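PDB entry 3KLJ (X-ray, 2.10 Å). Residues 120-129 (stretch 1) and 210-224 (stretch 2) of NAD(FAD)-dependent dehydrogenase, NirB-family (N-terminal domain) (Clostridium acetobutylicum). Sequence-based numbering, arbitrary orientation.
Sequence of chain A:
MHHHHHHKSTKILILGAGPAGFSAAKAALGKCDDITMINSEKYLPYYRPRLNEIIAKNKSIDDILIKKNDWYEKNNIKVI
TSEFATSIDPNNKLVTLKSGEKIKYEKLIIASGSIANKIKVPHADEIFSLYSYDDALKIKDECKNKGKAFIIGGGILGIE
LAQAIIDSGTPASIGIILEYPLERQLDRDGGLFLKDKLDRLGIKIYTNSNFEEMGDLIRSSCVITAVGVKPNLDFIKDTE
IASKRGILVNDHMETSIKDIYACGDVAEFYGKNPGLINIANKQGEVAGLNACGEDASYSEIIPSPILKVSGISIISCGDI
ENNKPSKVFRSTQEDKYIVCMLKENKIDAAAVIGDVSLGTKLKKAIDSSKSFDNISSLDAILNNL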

# COMPACT_ATOMS: atom_id res chain seq x y z
N LYS A 120 -9.39 16.30 8.48
CA LYS A 120 -9.20 17.69 8.86
C LYS A 120 -8.22 17.75 10.03
O LYS A 120 -8.33 16.97 10.97
CB LYS A 120 -10.54 18.32 9.25
CG LYS A 120 -10.72 19.75 8.78
CD LYS A 120 -11.16 19.78 7.32
CE LYS A 120 -11.96 21.04 7.03
NZ LYS A 120 -12.56 21.00 5.67
N VAL A 121 -7.25 18.66 9.95
CA VAL A 121 -6.26 18.86 11.01
C VAL A 121 -6.37 20.30 11.51
O VAL A 121 -6.16 21.23 10.73
CB VAL A 121 -4.81 18.60 10.53
CG1 VAL A 121 -3.80 18.91 11.63
CG2 VAL A 121 -4.65 17.18 10.02
N PRO A 122 -6.69 20.49 12.81
CA PRO A 122 -6.86 21.85 13.33
C PRO A 122 -5.52 22.60 13.36
O PRO A 122 -4.49 21.99 13.67
CB PRO A 122 -7.38 21.62 14.76
CG PRO A 122 -7.69 20.15 14.86
CD PRO A 122 -6.82 19.48 13.87
N HIS A 123 -5.57 23.89 13.02
CA HIS A 123 -4.41 24.79 13.02
C HIS A 123 -3.56 24.74 11.74
O HIS A 123 -2.69 25.60 11.53
CB HIS A 123 -3.53 24.60 14.27
CG HIS A 123 -4.25 24.85 15.55
ND1 HIS A 123 -4.73 26.09 15.91
CD2 HIS A 123 -4.58 24.01 16.57
CE1 HIS A 123 -5.32 26.01 17.09
NE2 HIS A 123 -5.24 24.76 17.51
N ALA A 124 -3.81 23.76 10.88
CA ALA A 124 -3.04 23.59 9.65
C ALA A 124 -3.70 24.30 8.48
O ALA A 124 -4.86 24.03 8.15
CB ALA A 124 -2.84 22.12 9.34
N ASP A 125 -2.96 25.21 7.85
CA ASP A 125 -3.43 25.86 6.63
C ASP A 125 -3.44 24.86 5.47
O ASP A 125 -4.45 24.73 4.77
CB ASP A 125 -2.57 27.08 6.28
CG ASP A 125 -3.16 28.38 6.82
OD1 ASP A 125 -3.62 28.41 7.98
OD2 ASP A 125 -3.15 29.38 6.07
N GLU A 126 -2.33 24.17 5.28
CA GLU A 126 -2.21 23.18 4.22
C GLU A 126 -1.88 21.82 4.81
O GLU A 126 -0.98 21.70 5.64
CB GLU A 126 -1.14 23.61 3.21
CG GLU A 126 -1.13 22.78 1.92
CD GLU A 126 -0.45 23.49 0.75
OE1 GLU A 126 0.06 24.62 0.94
OE2 GLU A 126 -0.43 22.92 -0.37
N ILE A 127 -2.64 20.80 4.39
CA ILE A 127 -2.35 19.42 4.75
C ILE A 127 -1.81 18.69 3.53
O ILE A 127 -2.38 18.78 2.45
CB ILE A 127 -3.59 18.66 5.32
CG1 ILE A 127 -3.96 19.17 6.72
CG2 ILE A 127 -3.32 17.17 5.40
CD1 ILE A 127 -5.09 20.18 6.73
N PHE A 128 -0.70 17.99 3.71
CA PHE A 128 -0.10 17.21 2.66
C PHE A 128 -0.31 15.73 2.93
O PHE A 128 -0.50 15.32 4.08
CB PHE A 128 1.41 17.50 2.56
CG PHE A 128 1.71 18.93 2.20
CD1 PHE A 128 1.90 19.89 3.19
CD2 PHE A 128 1.78 19.33 0.87
CE1 PHE A 128 2.17 21.22 2.86
CE2 PHE A 128 2.05 20.66 0.53
CZ PHE A 128 2.24 21.60 1.52
N SER A 129 -0.30 14.94 1.87
CA SER A 129 -0.08 13.51 2.01
C SER A 129 0.81 13.01 0.90
O SER A 129 0.98 13.66 -0.12
CB SER A 129 -1.39 12.71 2.06
OG SER A 129 -2.42 13.34 1.34
N ASN A 210 -3.88 15.54 21.12
CA ASN A 210 -4.98 16.43 20.76
C ASN A 210 -4.39 17.55 19.91
O ASN A 210 -3.69 18.44 20.42
CB ASN A 210 -5.68 16.99 22.00
CG ASN A 210 -6.93 17.80 21.66
OD1 ASN A 210 -7.24 18.06 20.49
ND2 ASN A 210 -7.66 18.22 22.70
N PHE A 211 -4.65 17.49 18.60
CA PHE A 211 -4.02 18.40 17.64
C PHE A 211 -4.44 19.86 17.78
O PHE A 211 -3.69 20.75 17.37
CB PHE A 211 -4.21 17.89 16.20
CG PHE A 211 -3.63 16.53 15.97
CD1 PHE A 211 -4.43 15.47 15.57
CD2 PHE A 211 -2.27 16.29 16.21
CE1 PHE A 211 -3.89 14.20 15.37
CE2 PHE A 211 -1.72 15.02 16.03
CZ PHE A 211 -2.53 13.98 15.61
N GLU A 212 -5.61 20.10 18.38
CA GLU A 212 -6.05 21.46 18.73
C GLU A 212 -5.11 22.10 19.74
O GLU A 212 -4.98 23.32 19.80
CB GLU A 212 -7.47 21.43 19.32
CG GLU A 212 -8.58 21.15 18.33
CD GLU A 212 -9.86 21.92 18.66
OE1 GLU A 212 -10.00 22.42 19.80
OE2 GLU A 212 -10.72 22.02 17.76
N GLU A 213 -4.44 21.24 20.52
CA GLU A 213 -3.55 21.68 21.59
C GLU A 213 -2.09 21.68 21.14
O GLU A 213 -1.16 21.86 21.96
CB GLU A 213 -3.73 20.75 22.81
CG GLU A 213 -5.20 20.53 23.20
CD GLU A 213 -5.63 21.38 24.36
OE1 GLU A 213 -6.49 22.28 24.18
OE2 GLU A 213 -5.11 21.15 25.47
N MET A 214 -1.89 21.47 19.84
CA MET A 214 -0.55 21.40 19.25
C MET A 214 -0.38 22.44 18.14
O MET A 214 0.37 22.22 17.17
CB MET A 214 -0.27 19.98 18.74
CG MET A 214 -0.40 18.89 19.81
SD MET A 214 -0.03 17.22 19.23
CE MET A 214 1.76 17.30 19.17
N GLY A 215 -1.07 23.57 18.30
CA GLY A 215 -1.07 24.65 17.33
C GLY A 215 0.31 25.13 16.92
O GLY A 215 0.60 25.22 15.70
N ASP A 216 1.15 25.42 17.93
CA ASP A 216 2.50 25.97 17.69
C ASP A 216 3.36 25.07 16.80
O ASP A 216 4.01 25.55 15.87
CB ASP A 216 3.22 26.27 19.01
CG ASP A 216 2.64 27.47 19.75
OD1 ASP A 216 1.88 28.25 19.13
OD2 ASP A 216 2.95 27.63 20.96
N LEU A 217 3.36 23.77 17.10
CA LEU A 217 4.12 22.81 16.30
C LEU A 217 3.49 22.62 14.92
O LEU A 217 4.20 22.63 13.91
CB LEU A 217 4.26 21.47 17.03
CG LEU A 217 4.97 20.31 16.31
CD1 LEU A 217 6.37 20.71 15.85
CD2 LEU A 217 5.03 19.09 17.23
N ILE A 218 2.17 22.47 14.88
CA ILE A 218 1.44 22.32 13.61
C ILE A 218 1.68 23.50 12.66
O ILE A 218 2.03 23.31 11.49
CB ILE A 218 -0.07 22.03 13.83
CG1 ILE A 218 -0.25 20.54 14.18
CG2 ILE A 218 -0.89 22.37 12.60
CD1 ILE A 218 -1.63 20.15 14.70
N ARG A 219 1.52 24.72 13.19
CA ARG A 219 1.71 25.96 12.43
C ARG A 219 3.11 26.06 11.80
O ARG A 219 3.24 26.40 10.58
CB ARG A 219 1.49 27.16 13.36
CG ARG A 219 0.63 28.27 12.79
CD ARG A 219 0.29 29.32 13.87
NE ARG A 219 -0.46 28.74 14.99
CZ ARG A 219 -0.03 28.70 16.26
NH1 ARG A 219 1.16 29.22 16.61
NH2 ARG A 219 -0.81 28.15 17.18
N SER A 220 4.14 25.74 12.65
CA SER A 220 5.54 25.89 12.24
C SER A 220 6.08 24.71 11.42
O SER A 220 7.24 24.74 11.00
CB SER A 220 6.43 26.12 13.47
OG SER A 220 6.41 25.01 14.34
N SER A 221 5.24 23.70 11.18
CA SER A 221 5.66 22.52 10.43
C SER A 221 4.96 22.36 9.08
O SER A 221 3.86 22.87 8.87
CB SER A 221 5.42 21.24 11.24
OG SER A 221 5.90 21.35 12.55
N CYS A 222 5.61 21.63 8.18
CA CYS A 222 4.93 21.06 7.03
C CYS A 222 4.16 19.85 7.57
O CYS A 222 4.75 18.93 8.13
CB CYS A 222 5.95 20.64 5.96
SG CYS A 222 5.35 19.48 4.72
N VAL A 223 2.84 19.88 7.44
CA VAL A 223 2.01 18.84 8.04
C VAL A 223 1.54 17.81 7.02
O VAL A 223 0.90 18.14 6.01
CB VAL A 223 0.85 19.39 8.94
CG1 VAL A 223 1.25 20.71 9.61
CG2 VAL A 223 -0.42 19.57 8.17
N ILE A 224 1.91 16.56 7.27
CA ILE A 224 1.64 15.46 6.37
C ILE A 224 0.77 14.43 7.08
O ILE A 224 1.13 13.93 8.14
CB ILE A 224 2.96 14.79 5.89
CG1 ILE A 224 3.97 15.87 5.47
CG2 ILE A 224 2.69 13.83 4.75
CD1 ILE A 224 5.39 15.55 5.84
O HOH W 1 1.34 21.99 6.46

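The two stretches lie far apart in sequence but run side by side, burying 648 Å² between them. Stretch 1 is mostly loop, with a type II turn from Val121 to Ala124. Stretch 2 passes from a 3-10 segment through a short helix into a strand. The three residues with the most covered surface are His123, Val223 and Phe128.

His123 sits in the turn and covers the largest area. Its CA-to-CB bond points toward stretch 2, and NE2 donates a hydrogen bond to Glu212 O at 2.7 Å. The acceptor lies near the ring plane, where the N-H of the ring points, though the bond is bent. Gly215 CA packs over one ring face, 3.6 Å from His123 CD2, in a CH-pi contact. A CB on Gly215 would be tight against this ring and would clash with Arg219 NH2. Beside the histidine, Pro122 CD rests 3.8 Å from Phe211 CB. Ile218 packs against the turn: its CD1 is 4.0 Å from Val121 CG1, and its CG2 is 3.8 Å from Ala124 CB.

Val223 joins this apolar cluster. Its CG2 lies 3.7 Å from Ala124 CB and 3.8 Å from Ile127 CG1. Its backbone also bonds across. Val223 O accepts from Phe128 N at 2.8 Å, in a nearly straight bond. Val223 N donates to a water at 2.8 Å, and that water donates to Glu126 O, bridging the two backbones where no direct bond forms.

Phe128 pairs with Ile224 in parallel register. Ile224 CA comes within 3.1 Å of Phe128 O, a CA-H...O contact. Their side chains share one face of the sheet, with Phe128 CB 4.2 Å from Ile224 CG1. The Phe128 ring reaches Cys222, whose SG approaches obliquely, 3.8 Å from Phe128 CD1.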